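Local coordinates for protein 3-dehydroquinate dehydratase (Thermus thermophilus, PDB 2UYG) that probably catalyses the trans-dehydration of 3-dehydroquinate to 3-dehydroshikimate through an enolate intermediate, the third step toward chorismate, as a type II dehydroquinase assembled into a dodecamer, at residues L100-L103 / H104-E107; R15-P18 / E19-G22; G75-T78 / H79-Y82. All coordinates share one frame; numbering follows the deposited sequence.

Contact 1 of 3, residues L100-L103 / H104-E107; sequences LTNL and HARE
Asn102 and Ala105 close a type I beta-turn, with Leu103 and His104 at its corners and Ala105 N bonded to Asn102 O at 3.2 Å. The Asn102 side chain adds an Asx turn to it: with CG anti to the backbone N (chi1 -179°), its OD1 folds back over the turn and accepts from His104 N at 3.0 Å. The amide plane stands almost perpendicular to the His104 ring, and His104 CB lies 3.4 Å from Asn102 OD1. Asn102 ND2 turns to a second subunit and donates to the carbonyl oxygen of its Ala116.

Past the turn, Arg106 reaches back across Thr101, the two side chains at about a right angle. A bend at chi3 (57°) brings NH2 within 2.7 Å of Thr101 OG1, a short but angled bond (N-H...O 134°) made near the guanidinium edge, with the oxygen tilted slightly out of its plane. NH1 goes on to Tyr21 OH, the predicted proton acceptor. Cutting Arg106 back to an alanine is likely to leave Thr101 OG1 without this donor and Tyr21 with one positioning bond fewer. Thr101, itself predicted to bind substrate, sits just where the chain leaves strand 95-99; the turn then carries the chain into the long loop toward strand 121-124.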
# COMPACT_ATOMS: atom_id res chain seq x y z
N LEU A 100 2.14 28.67 8.62
CA LEU A 100 2.02 29.10 9.97
C LEU A 100 2.23 27.96 10.95
O LEU A 100 2.89 28.14 11.96
CB LEU A 100 0.61 29.61 10.23
CG LEU A 100 0.29 30.85 9.38
CD1 LEU A 100 -1.20 30.82 9.13
CD2 LEU A 100 0.74 32.09 10.08
N THR A 101 1.62 26.82 10.63
CA THR A 101 1.57 25.66 11.51
C THR A 101 2.54 24.65 11.05
O THR A 101 3.02 24.70 9.93
CB THR A 101 0.17 24.93 11.52
OG1 THR A 101 -0.19 24.45 10.21
CG2 THR A 101 -0.93 25.84 11.94
N ASN A 102 2.81 23.70 11.94
CA ASN A 102 3.73 22.62 11.68
C ASN A 102 2.92 21.52 11.02
O ASN A 102 2.11 20.83 11.69
CB ASN A 102 4.31 22.08 13.00
CG ASN A 102 5.32 20.96 12.77
OD1 ASN A 102 5.38 20.36 11.69
ND2 ASN A 102 6.12 20.68 13.79
N LEU A 103 3.14 21.35 9.73
CA LEU A 103 2.39 20.39 8.92
C LEU A 103 2.49 18.92 9.40
O LEU A 103 1.62 18.10 9.08
CB LEU A 103 2.89 20.46 7.50
CG LEU A 103 2.60 21.86 6.89
CD1 LEU A 103 2.96 21.79 5.43
CD2 LEU A 103 1.18 22.36 7.16
N HIS A 104 3.50 18.62 10.18
CA HIS A 104 3.82 17.28 10.59
C HIS A 104 3.23 16.87 11.89
O HIS A 104 3.44 15.78 12.30
CB HIS A 104 5.34 17.12 10.62
CG HIS A 104 5.94 17.41 9.31
ND1 HIS A 104 6.71 18.53 9.07
CD2 HIS A 104 5.81 16.78 8.12
CE1 HIS A 104 7.09 18.54 7.81
NE2 HIS A 104 6.51 17.52 7.20
N ALA A 105 2.48 17.73 12.54
CA ALA A 105 1.85 17.50 13.83
C ALA A 105 0.33 17.64 13.73
O ALA A 105 -0.31 17.94 14.73
CB ALA A 105 2.38 18.52 14.87
N ARG A 106 -0.22 17.50 12.52
CA ARG A 106 -1.67 17.51 12.33
C ARG A 106 -2.10 16.27 11.52
O ARG A 106 -1.45 15.26 11.63
CB ARG A 106 -2.02 18.80 11.62
CG ARG A 106 -1.36 20.07 12.20
CD ARG A 106 -1.60 21.29 11.43
NE ARG A 106 -3.04 21.57 11.26
CZ ARG A 106 -3.50 22.61 10.55
NH1 ARG A 106 -4.78 22.83 10.43
NH2 ARG A 106 -2.64 23.46 9.97
N GLU A 107 -3.13 16.34 10.67
CA GLU A 107 -3.57 15.18 9.92
C GLU A 107 -2.50 14.64 8.96
O GLU A 107 -1.67 15.38 8.41
CB GLU A 107 -4.88 15.48 9.12
CG GLU A 107 -6.03 16.04 9.95
CD GLU A 107 -6.07 17.55 9.95
OE1 GLU A 107 -5.02 18.19 10.02
OE2 GLU A 107 -7.15 18.15 9.86

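Contact 2 of 3, residues R15-P18 / E19-G22; sequences RREP and EVYG
Tyr21 OH is approached by two arginines. Arg106 NH1 makes a hydrogen bond to it, whereas Arg16 NH2, though just 2.7 Å away from Tyr21 OH, lies at a poor angle for one, because the oxygen sits over the face of the Arg16 guanidinium and not at its edge. What joins Arg16 to Tyr21 is therefore an off-centre cation-pi contact: Arg16 CZ is 3.9 Å from the centroid of the Tyr21 ring, and the two planes are tilted 33° apart. The group slides toward the phenol end, with CZ of Arg16 3.4 Å from CZ of Tyr21, while NE lies nearer CE1. Arg16 gets there by starting with CG wedged between its backbone N and carbonyl carbon (chi1 52°) and folding again at chi3. On the other face of the ring, Val20 CG1 presses toward the rim, 3.4 Å above the plane.

This is the loop that follows strand 2-6 in the flavodoxin-like fold of type II dehydroquinases, and it brings the predicted transition-state stabiliser, Arg16, against the predicted proton acceptor, Tyr21. Asp86 of a third subunit lies beside both, in a long, weak ion pair with Arg16, and a glycerol, probably from the crystallisation liquor, is weakly hydrogen-bonded to Arg16 NH1.

Between the two segments the outer bend is joined by packing. Glu17 CG is pressed against Val20, 3.2 Å from its CB, and Glu17 OE1 comes within 3.5 Å of Val20 CG2. At Gly22, the backbone angles would jam any side chain against the carbonyl oxygen of Tyr21.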
# COMPACT_ATOMS: atom_id res chain seq x y z
N ARG A 15 -10.35 34.21 13.54
CA ARG A 15 -11.46 33.30 13.96
C ARG A 15 -11.36 31.74 13.68
O ARG A 15 -11.95 30.93 14.40
CB ARG A 15 -12.77 33.76 13.34
CG ARG A 15 -13.13 35.25 13.55
CD ARG A 15 -14.58 35.50 14.02
NE ARG A 15 -14.62 36.41 15.16
CZ ARG A 15 -14.76 36.06 16.46
NH1 ARG A 15 -14.90 34.78 16.85
NH2 ARG A 15 -14.78 37.03 17.37
N ARG A 16 -10.65 31.31 12.63
CA ARG A 16 -10.45 29.82 12.48
C ARG A 16 -9.52 29.34 13.56
O ARG A 16 -8.40 29.78 13.56
CB ARG A 16 -9.96 29.43 11.05
CG ARG A 16 -8.76 30.17 10.53
CD ARG A 16 -8.27 29.80 9.08
NE ARG A 16 -8.11 28.38 8.69
CZ ARG A 16 -7.21 27.91 7.82
NH1 ARG A 16 -6.35 28.72 7.22
NH2 ARG A 16 -7.17 26.62 7.49
N GLU A 17 -9.98 28.51 14.51
CA GLU A 17 -9.23 28.10 15.78
C GLU A 17 -8.78 29.09 16.96
O GLU A 17 -9.32 30.18 17.03
CB GLU A 17 -8.04 27.25 15.40
CG GLU A 17 -7.87 26.04 16.32
CD GLU A 17 -9.11 25.13 16.54
OE1 GLU A 17 -9.13 24.00 15.94
OE2 GLU A 17 -10.02 25.50 17.34
N PRO A 18 -8.03 28.65 18.01
CA PRO A 18 -6.98 29.46 18.69
C PRO A 18 -5.65 28.74 19.02
O PRO A 18 -4.63 29.41 19.41
CB PRO A 18 -7.65 29.74 20.07
CG PRO A 18 -8.26 28.25 20.41
CD PRO A 18 -8.45 27.56 18.93
N GLU A 19 -5.70 27.41 19.01
CA GLU A 19 -4.57 26.58 19.38
C GLU A 19 -4.00 26.07 18.08
O GLU A 19 -2.77 25.86 18.00
CB GLU A 19 -4.98 25.40 20.31
CG GLU A 19 -4.19 25.30 21.63
CD GLU A 19 -2.68 25.05 21.44
OE1 GLU A 19 -2.30 24.03 20.83
OE2 GLU A 19 -1.86 25.88 21.95
N VAL A 20 -4.84 25.90 17.04
CA VAL A 20 -4.31 25.64 15.68
C VAL A 20 -3.58 26.85 15.09
O VAL A 20 -2.38 26.76 14.94
CB VAL A 20 -5.30 24.97 14.67
CG1 VAL A 20 -4.63 24.74 13.34
CG2 VAL A 20 -5.75 23.63 15.17
N TYR A 21 -4.24 27.97 14.81
CA TYR A 21 -3.58 29.05 14.03
C TYR A 21 -3.01 30.32 14.77
O TYR A 21 -1.96 30.87 14.34
CB TYR A 21 -4.50 29.48 12.91
CG TYR A 21 -4.73 28.40 11.90
CD1 TYR A 21 -5.94 27.68 11.89
CD2 TYR A 21 -3.75 28.07 10.97
CE1 TYR A 21 -6.16 26.63 10.97
CE2 TYR A 21 -3.97 27.03 10.04
CZ TYR A 21 -5.18 26.32 10.03
OH TYR A 21 -5.42 25.31 9.10
N GLY A 22 -3.65 30.72 15.87
CA GLY A 22 -3.30 31.93 16.61
C GLY A 22 -4.40 33.00 16.52
O GLY A 22 -5.49 32.74 16.04

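Contact 3 of 3, residues G75-T78 / H79-Y82; sequences GALT and HYSY
Leu77 O is gripped by two backbone donors on the tightly packed side of this turn, Tyr80 N at 3.1 Å and Ser81 N at 3.0 Å. The two come in differently: Ser81 N lies in the carbonyl plane, whereas Tyr80 N stands 61° out of it. One step earlier His79 N bonds to Ala76 O, so the chain winds as a short 3-10 turn, and Leu77 O takes both a three-residue and a four-residue bond. Around it the side chains close in. Tyr80 takes the position with CG between its backbone N and carbonyl carbon (chi1 64°), which swings the ring back over the turn. Its CE2 edge then meets Ala76 O at 3.2 Å, close to the ring plane, and its phenol end rests on the Leu77 branch, CD2 3.7 Å from Tyr80 CZ. The hydroxyl passes on to a third subunit, where it bonds to Glu52 and to Ala83 N.

In the flavodoxin-like fold this segment joins strand 69-73 to helix 82-89, and Ser81 is the N-cap of that helix. Its OG caps Leu84 N and also bonds to Glu52 of the same chain, while its CB stays 3.4 Å from Leu77 O. Ser81 is also the centre of an inverse gamma turn.

The His79 imidazole, though buried too, differs in its partners, for it borders the predicted substrate pocket. Thr78 OG1 lies over one face of it, 3.0 Å above the plane, but the Thr78 side chain is doubtfully placed. ND1 is fixed by a hydrogen bond with His112 O. NE2 makes a weak hydrogen bond to a glycerol, probably from the crystallisation liquor, consistent with the predicted role of His79 in substrate binding.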
# COMPACT_ATOMS: atom_id res chain seq x y z
N GLY A 75 -1.88 27.40 1.54
CA GLY A 75 -3.06 26.95 2.31
C GLY A 75 -3.26 25.44 1.98
O GLY A 75 -2.30 24.79 1.57
N ALA A 76 -4.49 24.91 2.00
CA ALA A 76 -4.68 23.48 1.72
C ALA A 76 -4.23 22.97 0.28
O ALA A 76 -4.07 21.72 0.09
CB ALA A 76 -6.04 23.12 1.94
N LEU A 77 -4.07 23.90 -0.67
CA LEU A 77 -3.65 23.57 -2.02
C LEU A 77 -2.29 22.93 -1.99
O LEU A 77 -1.93 22.25 -2.91
CB LEU A 77 -3.57 24.81 -2.91
CG LEU A 77 -4.94 25.49 -3.22
CD1 LEU A 77 -4.76 26.80 -3.97
CD2 LEU A 77 -5.90 24.59 -3.90
N THR A 78 -1.49 23.23 -0.97
CA THR A 78 -0.19 22.63 -0.86
C THR A 78 -0.24 21.12 -0.99
O THR A 78 0.70 20.45 -1.53
CB THR A 78 0.62 23.09 0.48
OG1 THR A 78 0.68 22.01 1.41
CG2 THR A 78 0.13 24.19 1.17
N HIS A 79 -1.33 20.52 -0.59
CA HIS A 79 -1.36 19.06 -0.58
C HIS A 79 -2.02 18.44 -1.82
O HIS A 79 -2.13 17.20 -1.88
CB HIS A 79 -2.06 18.54 0.67
CG HIS A 79 -1.80 19.36 1.90
ND1 HIS A 79 -0.57 19.40 2.54
CD2 HIS A 79 -2.58 20.28 2.53
CE1 HIS A 79 -0.63 20.29 3.53
NE2 HIS A 79 -1.87 20.77 3.59
N TYR A 80 -2.44 19.23 -2.80
CA TYR A 80 -2.99 18.57 -4.03
C TYR A 80 -2.86 19.33 -5.38
O TYR A 80 -3.04 18.70 -6.46
CB TYR A 80 -4.39 18.07 -3.79
CG TYR A 80 -5.37 19.16 -3.52
CD1 TYR A 80 -6.23 19.58 -4.51
CD2 TYR A 80 -5.39 19.84 -2.26
CE1 TYR A 80 -7.21 20.62 -4.24
CE2 TYR A 80 -6.32 20.86 -1.99
CZ TYR A 80 -7.24 21.24 -2.97
OH TYR A 80 -8.16 22.21 -2.70
N SER A 81 -2.48 20.61 -5.35
CA SER A 81 -2.36 21.41 -6.55
C SER A 81 -1.08 21.24 -7.33
O SER A 81 -0.22 22.08 -7.26
CB SER A 81 -2.44 22.90 -6.19
OG SER A 81 -2.68 23.69 -7.35
N TYR A 82 -1.03 20.20 -8.17
CA TYR A 82 0.02 20.05 -9.09
C TYR A 82 -0.05 21.16 -10.13
O TYR A 82 0.96 21.46 -10.75
CB TYR A 82 -0.02 18.62 -9.74
CG TYR A 82 0.23 17.43 -8.78
CD1 TYR A 82 -0.78 16.53 -8.47
CD2 TYR A 82 1.51 17.17 -8.25
CE1 TYR A 82 -0.54 15.39 -7.68
CE2 TYR A 82 1.75 16.08 -7.38
CZ TYR A 82 0.71 15.20 -7.13
OH TYR A 82 0.87 14.13 -6.30

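How the contacts relate
From the N terminus the chain leaves strand 2-6 and makes contact 2 before entering helix 26-39. It returns through strand 69-73, winds through contact 3 and starts helix 82-89, then passes strand 95-99 into contact 1 and the loop toward strand 121-124. The three follow one another in series; none encloses or crosses another. Contacts 1 and 2, with centres about 13 Å apart, touch directly: Thr101 CG2 packs on Tyr21 CD2 at 3.7 Å, tying the loops after strands 2-6 and 95-99 together. Contact 3 touches neither, coming within about 4 Å of contact 1 at the nearest atoms, but it shares with contact 2 the same third subunit.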